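Side-chain contacts in pyocin S5 (Pseudomonas aeruginosa PAO1, PDB 6THK), which probably kills susceptible bacteria by forming channels that depolarise their cytoplasmic membrane, in the manner of other channel-forming colicins: residues K118-G123 with V169-Q174; Q239-A244 with A301-R306; Q424-S429 with K436-K441; G89-E92 with Q96-V99. The protein carries 1 engineered substitution. One frame throughout, in Å; residues are numbered along the deposited sequence.

Interaction 1: residues K118-G123 with V169-Q174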
loop_
_atom_site.group_PDB
_atom_site.type_symbol
_atom_site.label_atom_id
_atom_site.label_comp_id
_atom_site.label_asym_id
_atom_site.label_seq_id
_atom_site.Cartn_x
_atom_site.Cartn_y
_atom_site.Cartn_z
ATOM N N LYS A 118 58.417 30.035 16.676
ATOM C CA LYS A 118 59.302 30.366 15.554
ATOM C C LYS A 118 60.507 31.183 16.022
ATOM O O LYS A 118 61.631 30.900 15.605
ATOM C CB LYS A 118 58.544 31.097 14.433
ATOM N N THR A 119 60.266 32.196 16.884
ATOM C CA THR A 119 61.279 33.091 17.460
ATOM C C THR A 119 62.291 32.295 18.293
ATOM O O THR A 119 63.502 32.483 18.133
ATOM C CB THR A 119 60.598 34.177 18.310
ATOM O OG1 THR A 119 59.650 34.874 17.507
ATOM C CG2 THR A 119 61.590 35.153 18.939
ATOM N N PHE A 120 61.783 31.414 19.183
ATOM C CA PHE A 120 62.590 30.542 20.027
ATOM C C PHE A 120 63.462 29.615 19.171
ATOM O O PHE A 120 64.637 29.441 19.485
ATOM C CB PHE A 120 61.683 29.749 20.991
ATOM C CG PHE A 120 62.335 28.550 21.635
ATOM C CD1 PHE A 120 63.405 28.704 22.508
ATOM C CD2 PHE A 120 61.882 27.268 21.365
ATOM C CE1 PHE A 120 64.022 27.593 23.081
ATOM C CE2 PHE A 120 62.488 26.157 21.953
ATOM C CZ PHE A 120 63.551 26.329 22.809
ATOM N N THR A 121 62.888 29.065 18.077
ATOM C CA THR A 121 63.517 28.161 17.102
ATOM C C THR A 121 64.797 28.759 16.489
ATOM O O THR A 121 65.766 28.022 16.320
ATOM C CB THR A 121 62.467 27.728 16.054
ATOM O OG1 THR A 121 61.644 26.732 16.653
ATOM C CG2 THR A 121 63.065 27.162 14.764
ATOM N N LYS A 122 64.815 30.089 16.225
ATOM C CA LYS A 122 65.940 30.850 15.649
ATOM C C LYS A 122 67.332 30.600 16.299
ATOM O O LYS A 122 68.353 30.833 15.643
ATOM C CB LYS A 122 65.641 32.356 15.649
ATOM C CG LYS A 122 64.598 32.816 14.635
ATOM C CD LYS A 122 64.393 34.329 14.747
ATOM C CE LYS A 122 63.379 34.880 13.776
ATOM N NZ LYS A 122 63.203 36.348 13.942
ATOM N N GLY A 123 67.354 30.141 17.556
ATOM C CA GLY A 123 68.582 29.840 18.286
ATOM C C GLY A 123 68.580 28.490 18.983
ATOM O O GLY A 123 67.570 27.779 18.947
ATOM N N VAL A 169 62.001 35.272 26.581
ATOM C CA VAL A 169 60.585 35.589 26.803
ATOM C C VAL A 169 59.781 34.667 25.892
ATOM O O VAL A 169 58.911 33.950 26.390
ATOM C CB VAL A 169 60.268 37.093 26.579
ATOM C CG1 VAL A 169 58.774 37.335 26.405
ATOM C CG2 VAL A 169 60.813 37.932 27.723
ATOM N N ALA A 170 60.149 34.614 24.581
ATOM C CA ALA A 170 59.548 33.737 23.568
ATOM C C ALA A 170 59.478 32.276 24.036
ATOM O O ALA A 170 58.421 31.657 23.879
ATOM C CB ALA A 170 60.322 33.832 22.262
ATOM N N TYR A 171 60.578 31.745 24.659
ATOM C CA TYR A 171 60.637 30.369 25.176
ATOM C C TYR A 171 59.573 30.093 26.240
ATOM O O TYR A 171 58.900 29.064 26.166
ATOM C CB TYR A 171 62.036 30.010 25.697
ATOM C CG TYR A 171 62.095 28.720 26.496
ATOM C CD1 TYR A 171 61.970 27.480 25.872
ATOM C CD2 TYR A 171 62.258 28.739 27.878
ATOM C CE1 TYR A 171 61.997 26.295 26.602
ATOM C CE2 TYR A 171 62.286 27.559 28.620
ATOM C CZ TYR A 171 62.170 26.338 27.976
ATOM O OH TYR A 171 62.206 25.170 28.706
ATOM N N TYR A 172 59.444 30.982 27.236
ATOM C CA TYR A 172 58.464 30.817 28.305
ATOM C C TYR A 172 57.038 31.155 27.843
ATOM O O TYR A 172 56.083 30.670 28.444
ATOM C CB TYR A 172 58.881 31.589 29.572
ATOM C CG TYR A 172 60.115 31.023 30.246
ATOM C CD1 TYR A 172 60.101 29.754 30.824
ATOM C CD2 TYR A 172 61.294 31.761 30.323
ATOM C CE1 TYR A 172 61.239 29.222 31.433
ATOM C CE2 TYR A 172 62.429 31.253 30.958
ATOM C CZ TYR A 172 62.400 29.978 31.501
ATOM O OH TYR A 172 63.519 29.454 32.098
ATOM N N LYS A 173 56.893 31.963 26.769
ATOM C CA LYS A 173 55.599 32.317 26.180
ATOM C C LYS A 173 55.058 31.097 25.440
ATOM O O LYS A 173 53.899 30.732 25.653
ATOM C CB LYS A 173 55.712 33.529 25.235
ATOM C CG LYS A 173 55.678 34.878 25.950
ATOM C CD LYS A 173 54.265 35.446 26.101
ATOM C CE LYS A 173 54.228 36.735 26.894
ATOM N NZ LYS A 173 54.849 37.879 26.172
ATOM N N GLN A 174 55.908 30.423 24.633
ATOM C CA GLN A 174 55.496 29.216 23.908
ATOM C C GLN A 174 55.251 28.043 24.840
ATOM O O GLN A 174 54.430 27.191 24.526
ATOM C CB GLN A 174 56.459 28.852 22.760
ATOM C CG GLN A 174 57.854 28.333 23.160
ATOM C CD GLN A 174 57.875 26.878 23.578
ATOM O OE1 GLN A 174 57.238 26.010 22.973
ATOM N NE2 GLN A 174 58.587 26.589 24.653
#
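Phe-120 on helix 95-121 and Tyr-171 on helix 157-212 carry the aromatic part of this contact, their ring centroids 5.1 Å apart. The planes are inclined at 44°, so the pair is neither a stack nor an edge-to-face arrangement. Tyr-171 CD1 lies over one face of the Phe-120 ring, towards its rim, 3.5 Å from Phe-120 CE1. In both residues CG lies anti to the backbone N (chi1 164° in Phe-120), and the two side chains leave their helices alongside each other, pointing the same way.

Aliphatic packing continues one residue back along each helix. Thr-119 CG2 meets Ala-170 CB at 3.8 Å, and the small Ala-170 side chain is consistent with the close approach, the CA atoms of Phe-120 and Tyr-171 being 5.5 Å apart.

No hydrogen bond joins the two segments themselves, although Phe-120 O accepts one from Arg-167 NH1 of helix 157-212. Gln-174 folds back so that NE2 donates to Tyr-171 O at 2.9 Å, in the carbonyl plane and on a lone pair. Thr-119 OG1 is bonded to Gly-115 O within its own helix.

The Tyr-171 hydroxyl makes a weak hydrogen bond to Asp-127, which binds zinc together with Glu-129, while the Tyr-172 hydroxyl is hydrogen-bonded to Glu-129 OE1. Beyond the contact, Val-169 and Lys-173 pack on helix 42-87, and Gln-174 reaches Leu-113 and Tyr-116 of helix 95-121, placing helix 157-212 against both.

Interaction 2: residues Q239-A244 with A301-R306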
loop_
_atom_site.group_PDB
_atom_site.type_symbol
_atom_site.label_atom_id
_atom_site.label_comp_id
_atom_site.label_asym_id
_atom_site.label_seq_id
_atom_site.Cartn_x
_atom_site.Cartn_y
_atom_site.Cartn_z
ATOM N N GLN A 239 -10.219 -2.992 -12.531
ATOM C CA GLN A 239 -9.448 -1.868 -13.066
ATOM C C GLN A 239 -8.674 -1.125 -11.974
ATOM O O GLN A 239 -7.476 -0.868 -12.162
ATOM C CB GLN A 239 -10.351 -0.891 -13.820
ATOM C CG GLN A 239 -10.704 -1.325 -15.238
ATOM C CD GLN A 239 -11.760 -0.420 -15.821
ATOM O OE1 GLN A 239 -11.494 0.713 -16.233
ATOM N NE2 GLN A 239 -12.993 -0.893 -15.844
ATOM N N TRP A 240 -9.348 -0.772 -10.838
ATOM C CA TRP A 240 -8.678 -0.052 -9.759
ATOM C C TRP A 240 -7.760 -0.976 -8.957
ATOM O O TRP A 240 -6.771 -0.486 -8.410
ATOM C CB TRP A 240 -9.628 0.785 -8.875
ATOM C CG TRP A 240 -10.443 0.063 -7.843
ATOM C CD1 TRP A 240 -9.981 -0.581 -6.729
ATOM C CD2 TRP A 240 -11.878 0.087 -7.725
ATOM N NE1 TRP A 240 -11.039 -1.056 -5.981
ATOM C CE2 TRP A 240 -12.217 -0.651 -6.565
ATOM C CE3 TRP A 240 -12.914 0.628 -8.510
ATOM C CZ2 TRP A 240 -13.546 -0.852 -6.168
ATOM C CZ3 TRP A 240 -14.229 0.426 -8.114
ATOM C CH2 TRP A 240 -14.534 -0.304 -6.958
ATOM N N LEU A 241 -8.019 -2.277 -8.980
ATOM C CA LEU A 241 -7.156 -3.230 -8.304
ATOM C C LEU A 241 -5.854 -3.332 -9.090
ATOM O O LEU A 241 -4.784 -3.401 -8.510
ATOM C CB LEU A 241 -7.820 -4.596 -8.198
ATOM C CG LEU A 241 -8.715 -4.795 -6.980
ATOM C CD1 LEU A 241 -9.589 -6.022 -7.140
ATOM C CD2 LEU A 241 -7.900 -4.873 -5.707
ATOM N N GLU A 242 -5.958 -3.348 -10.415
ATOM C CA GLU A 242 -4.783 -3.390 -11.293
ATOM C C GLU A 242 -3.863 -2.171 -11.034
ATOM O O GLU A 242 -2.656 -2.340 -10.891
ATOM C CB GLU A 242 -5.201 -3.431 -12.769
ATOM C CG GLU A 242 -5.186 -4.823 -13.372
ATOM C CD GLU A 242 -5.283 -4.871 -14.887
ATOM O OE1 GLU A 242 -6.097 -5.671 -15.402
ATOM O OE2 GLU A 242 -4.537 -4.123 -15.561
ATOM N N ARG A 243 -4.453 -0.960 -10.954
ATOM C CA ARG A 243 -3.752 0.293 -10.698
ATOM C C ARG A 243 -3.102 0.271 -9.308
ATOM O O ARG A 243 -1.945 0.661 -9.188
ATOM C CB ARG A 243 -4.707 1.494 -10.862
ATOM C CG ARG A 243 -4.071 2.855 -10.579
ATOM C CD ARG A 243 -5.021 4.008 -10.857
ATOM N NE ARG A 243 -4.966 4.452 -12.250
ATOM C CZ ARG A 243 -5.420 5.628 -12.678
ATOM N NH1 ARG A 243 -5.977 6.481 -11.827
ATOM N NH2 ARG A 243 -5.322 5.958 -13.958
ATOM N N ALA A 244 -3.822 -0.219 -8.277
ATOM C CA ALA A 244 -3.290 -0.286 -6.911
ATOM C C ALA A 244 -2.158 -1.295 -6.829
ATOM O O ALA A 244 -1.187 -1.048 -6.122
ATOM C CB ALA A 244 -4.383 -0.635 -5.928
ATOM N N ALA A 301 -5.230 -11.531 -3.661
ATOM C CA ALA A 301 -6.346 -12.332 -3.203
ATOM C C ALA A 301 -7.663 -11.718 -3.691
ATOM O O ALA A 301 -8.487 -12.431 -4.277
ATOM C CB ALA A 301 -6.319 -12.433 -1.686
ATOM N N GLU A 302 -7.816 -10.422 -3.464
ATOM C CA GLU A 302 -8.994 -9.674 -3.861
ATOM C C GLU A 302 -9.152 -9.689 -5.374
ATOM O O GLU A 302 -10.256 -9.795 -5.883
ATOM C CB GLU A 302 -8.893 -8.244 -3.335
ATOM C CG GLU A 302 -10.081 -7.359 -3.643
ATOM C CD GLU A 302 -11.378 -7.899 -3.086
ATOM O OE1 GLU A 302 -12.199 -8.394 -3.879
ATOM O OE2 GLU A 302 -11.584 -7.822 -1.861
ATOM N N THR A 303 -8.043 -9.590 -6.095
ATOM C CA THR A 303 -8.097 -9.625 -7.547
ATOM C C THR A 303 -8.622 -10.977 -8.012
ATOM O O THR A 303 -9.438 -11.053 -8.915
ATOM C CB THR A 303 -6.723 -9.364 -8.182
ATOM O OG1 THR A 303 -6.324 -8.021 -7.919
ATOM C CG2 THR A 303 -6.789 -9.561 -9.668
ATOM N N THR A 304 -8.154 -12.042 -7.372
ATOM C CA THR A 304 -8.587 -13.388 -7.693
ATOM C C THR A 304 -10.071 -13.549 -7.414
ATOM O O THR A 304 -10.779 -14.194 -8.169
ATOM C CB THR A 304 -7.816 -14.426 -6.874
ATOM O OG1 THR A 304 -6.458 -14.457 -7.309
ATOM C CG2 THR A 304 -8.421 -15.792 -7.052
ATOM N N ARG A 305 -10.537 -12.975 -6.311
ATOM C CA ARG A 305 -11.944 -13.060 -5.966
ATOM C C ARG A 305 -12.779 -12.369 -7.032
ATOM O O ARG A 305 -13.807 -12.879 -7.446
ATOM C CB ARG A 305 -12.207 -12.434 -4.591
ATOM C CG ARG A 305 -13.517 -11.663 -4.489
ATOM C CD ARG A 305 -13.757 -11.099 -3.094
ATOM N NE ARG A 305 -14.656 -9.946 -3.113
ATOM C CZ ARG A 305 -14.796 -9.081 -2.110
ATOM N NH1 ARG A 305 -14.094 -9.225 -1.000
ATOM N NH2 ARG A 305 -15.634 -8.063 -2.223
ATOM N N ARG A 306 -12.320 -11.205 -7.475
ATOM C CA ARG A 306 -13.019 -10.439 -8.492
ATOM C C ARG A 306 -13.072 -11.143 -9.836
ATOM O O ARG A 306 -14.091 -11.139 -10.502
ATOM C CB ARG A 306 -12.375 -9.064 -8.655
ATOM C CG ARG A 306 -12.566 -8.137 -7.469
ATOM C CD ARG A 306 -14.006 -7.690 -7.347
ATOM N NE ARG A 306 -14.232 -6.906 -6.143
ATOM C CZ ARG A 306 -15.409 -6.394 -5.796
ATOM N NH1 ARG A 306 -16.467 -6.586 -6.562
ATOM N NH2 ARG A 306 -15.530 -5.696 -4.681
#
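Leu-241 projects towards Glu-302, Thr-303 and Arg-306 in a knobs-into-holes contact between antiparallel helices 237-267 and 272-338, in a region predicted to form a coiled coil. The local axes approach to 10.2 Å at an angle of 157°. With Leu-299, which Leu-241 also touches, the three residues supply the i, i+3, i+4, i+7 positions of the hole.

The leucine crosses Glu-302 and Arg-306 at about a right angle. Its CD1 rests against both aliphatic parts, 3.8 Å from Glu-302 CG and 3.7 Å from Arg-306 CG. Thr-303 instead slides past the leucine in the opposite direction, bringing OG1 to 3.7 Å from Leu-241 CB. That hydroxyl is already hydrogen-bonded to Leu-299 O, which lets it lie against a hydrocarbon.

Glu-302 and Arg-306 both bend at their second torsion (chi2 59° in Glu-302), so their methylenes face the leucine while their charged ends turn to each other. The result is a salt-bridge network along one helix, with Arg-306 NE making a weak bond to Glu-302 OE1. Arg-305 joins it by charge alone: its NH1 is 3.0 Å from Glu-302 OE2, an oxygen well out of the guanidinium plane.

Interaction 3: residues Q424-S429 with K436-K441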
loop_
_atom_site.group_PDB
_atom_site.type_symbol
_atom_site.label_atom_id
_atom_site.label_comp_id
_atom_site.label_asym_id
_atom_site.label_seq_id
_atom_site.Cartn_x
_atom_site.Cartn_y
_atom_site.Cartn_z
ATOM N N GLN A 424 -51.193 -35.132 -11.353
ATOM C CA GLN A 424 -52.234 -36.009 -10.885
ATOM C C GLN A 424 -53.584 -35.341 -11.069
ATOM O O GLN A 424 -54.521 -35.955 -11.536
ATOM C CB GLN A 424 -52.022 -36.324 -9.416
ATOM C CG GLN A 424 -53.262 -36.840 -8.725
ATOM C CD GLN A 424 -53.121 -38.283 -8.326
ATOM O OE1 GLN A 424 -52.255 -38.992 -8.827
ATOM N NE2 GLN A 424 -53.968 -38.726 -7.418
ATOM N N GLU A 425 -53.681 -34.068 -10.721
ATOM C CA GLU A 425 -54.940 -33.360 -10.906
ATOM C C GLU A 425 -55.281 -33.221 -12.403
ATOM O O GLU A 425 -56.440 -33.237 -12.778
ATOM C CB GLU A 425 -55.086 -32.096 -10.027
ATOM C CG GLU A 425 -56.544 -31.572 -9.933
ATOM C CD GLU A 425 -57.474 -32.412 -9.054
ATOM O OE1 GLU A 425 -56.914 -33.253 -8.326
ATOM O OE2 GLU A 425 -58.736 -32.250 -9.088
ATOM N N PHE A 426 -54.271 -33.040 -13.247
ATOM C CA PHE A 426 -54.501 -32.982 -14.683
ATOM C C PHE A 426 -55.046 -34.319 -15.180
ATOM O O PHE A 426 -55.984 -34.360 -15.965
ATOM C CB PHE A 426 -53.214 -32.647 -15.425
ATOM C CG PHE A 426 -53.433 -32.194 -16.833
ATOM C CD1 PHE A 426 -53.942 -33.058 -17.775
ATOM C CD2 PHE A 426 -53.136 -30.904 -17.215
ATOM C CE1 PHE A 426 -54.141 -32.655 -19.078
ATOM C CE2 PHE A 426 -53.345 -30.486 -18.512
ATOM C CZ PHE A 426 -53.848 -31.365 -19.447
ATOM N N LYS A 427 -54.458 -35.407 -14.688
ATOM C CA LYS A 427 -54.858 -36.762 -15.046
ATOM C C LYS A 427 -56.283 -37.075 -14.605
ATOM O O LYS A 427 -57.059 -37.623 -15.367
ATOM C CB LYS A 427 -53.885 -37.772 -14.449
ATOM C CG LYS A 427 -54.510 -39.103 -14.084
ATOM C CD LYS A 427 -53.479 -40.071 -13.522
ATOM C CE LYS A 427 -53.759 -40.412 -12.067
ATOM N NZ LYS A 427 -55.189 -40.237 -11.700
ATOM N N ILE A 428 -56.647 -36.664 -13.393
ATOM C CA ILE A 428 -57.997 -36.880 -12.872
ATOM C C ILE A 428 -58.994 -36.118 -13.729
ATOM O O ILE A 428 -60.049 -36.620 -14.071
ATOM C CB ILE A 428 -58.130 -36.403 -11.419
ATOM C CG1 ILE A 428 -57.275 -37.248 -10.485
ATOM C CG2 ILE A 428 -59.578 -36.456 -10.968
ATOM C CD1 ILE A 428 -57.076 -36.613 -9.133
ATOM N N SER A 429 -58.613 -34.900 -14.092
ATOM C CA SER A 429 -59.369 -34.005 -14.944
ATOM C C SER A 429 -59.509 -34.489 -16.385
ATOM O O SER A 429 -60.332 -33.979 -17.101
ATOM C CB SER A 429 -58.754 -32.613 -14.928
ATOM O OG SER A 429 -59.260 -31.860 -13.851
ATOM N N LYS A 436 -62.862 -28.052 -13.452
ATOM C CA LYS A 436 -63.001 -27.061 -12.361
ATOM C C LYS A 436 -61.941 -27.292 -11.247
ATOM O O LYS A 436 -61.230 -26.336 -10.930
ATOM C CB LYS A 436 -64.438 -27.014 -11.791
ATOM C CG LYS A 436 -65.516 -26.671 -12.834
ATOM C CD LYS A 436 -66.886 -26.354 -12.208
ATOM C CE LYS A 436 -67.708 -27.573 -11.838
ATOM N NZ LYS A 436 -68.252 -28.263 -13.037
ATOM N N PRO A 437 -61.694 -28.545 -10.748
ATOM C CA PRO A 437 -60.633 -28.736 -9.735
ATOM C C PRO A 437 -59.212 -28.588 -10.290
ATOM O O PRO A 437 -58.260 -28.550 -9.517
ATOM C CB PRO A 437 -60.897 -30.156 -9.203
ATOM C CG PRO A 437 -62.295 -30.488 -9.655
ATOM C CD PRO A 437 -62.412 -29.815 -10.974
ATOM N N PHE A 438 -59.055 -28.669 -11.607
ATOM C CA PHE A 438 -57.747 -28.401 -12.193
ATOM C C PHE A 438 -57.393 -26.922 -12.177
ATOM O O PHE A 438 -56.294 -26.532 -11.821
ATOM C CB PHE A 438 -57.624 -28.907 -13.620
ATOM C CG PHE A 438 -56.305 -28.575 -14.238
ATOM C CD1 PHE A 438 -55.187 -29.311 -13.930
ATOM C CD2 PHE A 438 -56.176 -27.498 -15.084
ATOM C CE1 PHE A 438 -53.963 -28.997 -14.479
ATOM C CE2 PHE A 438 -54.962 -27.177 -15.636
ATOM C CZ PHE A 438 -53.852 -27.928 -15.333
ATOM N N PHE A 439 -58.340 -26.111 -12.635
ATOM C CA PHE A 439 -58.160 -24.671 -12.716
ATOM C C PHE A 439 -57.948 -24.090 -11.334
ATOM O O PHE A 439 -57.135 -23.193 -11.145
ATOM C CB PHE A 439 -59.340 -24.009 -13.425
ATOM C CG PHE A 439 -59.409 -24.319 -14.890
ATOM C CD1 PHE A 439 -58.316 -24.111 -15.703
ATOM C CD2 PHE A 439 -60.554 -24.839 -15.447
ATOM C CE1 PHE A 439 -58.369 -24.403 -17.047
ATOM C CE2 PHE A 439 -60.614 -25.135 -16.789
ATOM C CZ PHE A 439 -59.521 -24.915 -17.591
ATOM N N VAL A 440 -58.682 -24.613 -10.361
ATOM C CA VAL A 440 -58.540 -24.161 -8.992
ATOM C C VAL A 440 -57.133 -24.470 -8.499
ATOM O O VAL A 440 -56.517 -23.655 -7.830
ATOM C CB VAL A 440 -59.550 -24.846 -8.065
ATOM C CG1 VAL A 440 -59.090 -24.742 -6.624
ATOM C CG2 VAL A 440 -60.922 -24.228 -8.230
ATOM N N LYS A 441 -56.628 -25.653 -8.823
ATOM C CA LYS A 441 -55.288 -26.023 -8.416
ATOM C C LYS A 441 -54.235 -25.119 -9.053
ATOM O O LYS A 441 -53.307 -24.697 -8.384
ATOM C CB LYS A 441 -55.021 -27.490 -8.750
ATOM C CG LYS A 441 -53.556 -27.847 -8.907
ATOM C CD LYS A 441 -53.017 -28.527 -7.665
ATOM C CE LYS A 441 -51.723 -27.885 -7.213
ATOM N NZ LYS A 441 -50.808 -28.864 -6.577
#
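Phe-426 and Phe-438 pack together at the core of an antiparallel helical hairpin, helices 419-431 and 436-446, within the colicin pore-forming domain. Local axes run 8.9 Å apart at 160°. On the buried side the edge of Phe-426 is directed at the face of Phe-438 in an offset edge-to-face pair, the planes at 80° and the centroids 5.1 Å apart. Phe-426 CD2 comes to 3.4 Å from Phe-438 CE1. Trp-435 meets both rings edge-to-face, and Val-478 of helix 468-481 touches them too, so the pair belongs to a larger apolar cluster.

Ser-429 adds to this tight region, with OG 3.4 Å from Phe-438 CB. The hydroxyl has its hydrogen-bond partner in Asp-434 O, in the turn joining the helices, and therefore ties the hairpin bend to its packed face.

No hydrogen bond crosses between the segments, and while Phe-426, Phe-438 and Ser-429 are buried, Glu-425 and Pro-437 are partly exposed. Glu-425 bends at its second torsion (chi2 74°), laying CG 3.5 Å from Pro-437 O. Lys-441 runs past residues 424-429 and hydrogen-bonds through NZ to Ser-421 OG on the partner helix, also bridging the hairpin. Beside the aromatic pair, Phe-438 CD1 lies 3.8 Å from Phe-426 CA.

Interaction 4: residues G89-E92 with Q96-V99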
loop_
_atom_site.group_PDB
_atom_site.type_symbol
_atom_site.label_atom_id
_atom_site.label_comp_id
_atom_site.label_asym_id
_atom_site.label_seq_id
_atom_site.Cartn_x
_atom_site.Cartn_y
_atom_site.Cartn_z
ATOM N N GLY A 89 23.407 37.207 28.426
ATOM C CA GLY A 89 23.027 36.735 29.756
ATOM C C GLY A 89 21.536 36.561 29.973
ATOM O O GLY A 89 21.063 36.594 31.115
ATOM N N LYS A 90 20.793 36.378 28.861
ATOM C CA LYS A 90 19.335 36.212 28.802
ATOM C C LYS A 90 18.957 34.734 28.798
ATOM O O LYS A 90 17.861 34.377 29.240
ATOM C CB LYS A 90 18.775 36.887 27.541
ATOM C CG LYS A 90 19.004 38.391 27.484
ATOM C CD LYS A 90 18.883 38.901 26.061
ATOM C CE LYS A 90 18.938 40.404 25.992
ATOM N NZ LYS A 90 18.898 40.877 24.587
ATOM N N ARG A 91 19.851 33.888 28.266
ATOM C CA ARG A 91 19.684 32.442 28.165
ATOM C C ARG A 91 21.059 31.750 28.223
ATOM O O ARG A 91 22.091 32.415 28.091
ATOM C CB ARG A 91 18.959 32.089 26.844
ATOM C CG ARG A 91 19.921 31.957 25.655
ATOM C CD ARG A 91 19.358 32.218 24.269
ATOM N NE ARG A 91 20.404 32.712 23.362
ATOM C CZ ARG A 91 21.358 31.962 22.815
ATOM N NH1 ARG A 91 21.406 30.657 23.067
ATOM N NH2 ARG A 91 22.268 32.501 22.021
ATOM N N GLU A 92 21.064 30.424 28.428
ATOM C CA GLU A 92 22.279 29.610 28.432
ATOM C C GLU A 92 22.700 29.328 26.983
ATOM O O GLU A 92 21.837 29.187 26.112
ATOM C CB GLU A 92 22.056 28.301 29.198
ATOM C CG GLU A 92 22.030 28.495 30.705
ATOM C CD GLU A 92 23.031 27.668 31.486
ATOM O OE1 GLU A 92 23.199 26.470 31.161
ATOM O OE2 GLU A 92 23.631 28.210 32.443
ATOM N N GLN A 96 26.635 24.252 20.379
ATOM C CA GLN A 96 27.257 24.720 19.154
ATOM C C GLN A 96 27.947 26.056 19.393
ATOM O O GLN A 96 29.052 26.287 18.923
ATOM C CB GLN A 96 26.227 24.852 18.044
ATOM C CG GLN A 96 26.837 25.054 16.672
ATOM C CD GLN A 96 27.550 23.815 16.172
ATOM O OE1 GLN A 96 28.584 23.419 16.706
ATOM N NE2 GLN A 96 26.999 23.196 15.139
ATOM N N GLU A 97 27.273 26.936 20.115
ATOM C CA GLU A 97 27.812 28.250 20.461
ATOM C C GLU A 97 29.128 28.144 21.255
ATOM O O GLU A 97 30.069 28.873 20.953
ATOM C CB GLU A 97 26.760 29.108 21.176
ATOM C CG GLU A 97 25.720 29.657 20.211
ATOM C CD GLU A 97 24.617 30.498 20.818
ATOM O OE1 GLU A 97 24.256 30.261 21.994
ATOM O OE2 GLU A 97 24.110 31.400 20.112
ATOM N N ARG A 98 29.204 27.170 22.193
ATOM C CA ARG A 98 30.354 26.841 23.037
ATOM C C ARG A 98 31.523 26.355 22.173
ATOM O O ARG A 98 32.628 26.880 22.296
ATOM C CB ARG A 98 29.957 25.770 24.070
ATOM C CG ARG A 98 30.523 26.025 25.466
ATOM C CD ARG A 98 29.664 25.434 26.571
ATOM N NE ARG A 98 28.943 26.449 27.344
ATOM C CZ ARG A 98 27.671 26.339 27.724
ATOM N NH1 ARG A 98 26.960 25.265 27.395
ATOM N NH2 ARG A 98 27.098 27.307 28.431
ATOM N N VAL A 99 31.262 25.391 21.277
ATOM C CA VAL A 99 32.228 24.805 20.342
ATOM C C VAL A 99 32.815 25.890 19.423
ATOM O O VAL A 99 34.028 25.933 19.231
ATOM C CB VAL A 99 31.570 23.637 19.543
ATOM C CG1 VAL A 99 32.399 23.231 18.327
ATOM C CG2 VAL A 99 31.325 22.433 20.442
#
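Arg-91 has an extended backbone in the loop that follows helix 42-87, shortly after Gly-89 with its positive phi, whereas Glu-97 is already in the first turn of helix 95-121. The two side chains approach each other from opposite directions.

The contact is a salt bridge of the end-on kind, in which both terminal nitrogens of the guanidinium face the carboxylate. Arg-91 NH2 donates to Glu-97 OE2 at 2.9 Å with an N-H...O angle of 151°, using the syn lone pair of that oxygen. Arg-91 NH1 donates to Glu-97 OE1 at 3.1 Å, also on the syn side but some way out of the carboxylate plane. A third, weak bond runs from Arg-91 NH2 to Glu-97 OE1 at 3.0 Å, so this nitrogen is shared between both oxygens. The carboxylate lies at the guanidinium edge, yet the two planes are twisted by 39°, which departs from a flat, fully symmetrical pairing. Arg-91 reaches across with its chain stretched from CG to NE, and Glu-97 is extended beyond CG, so the charges meet far from either backbone. A second pair of opposite charges, Glu-92 OE1 and Arg-98 NH2, stays 4.8 Å apart without touching.

This is a surface contact that spans the link between two long helices. The Glu-97 side chain lies against Ile-86 and Thr-87 of helix 42-87, and the backbone N of Glu-97 is hydrogen-bonded to Thr-94 OG1, while Gln-96, Arg-98 and Val-99 face Lys-195 and Gln-191 of helix 157-212.

The four contacts are spread along a very elongated, almost wholly helical chain and none touches another. Interactions 1 and 4 share helix 95-121, their centres about 36 Å apart: interaction 4 lies near its start and interaction 1 near its other end. Interaction 2 sits about 13 Å from the chain's centre, and interaction 3 lies about 138 Å from interaction 1, centre to centre, on the opposite side of that centre. Interaction 1 adjoins a bound zinc ion, the Tyr-171 side chain about 4 Å from it; the Arg-306 side chain of interaction 2 is about 12 Å from another. Interaction 3 belongs to the pore-forming domain, whereas interaction 4 is remote from the metal sites.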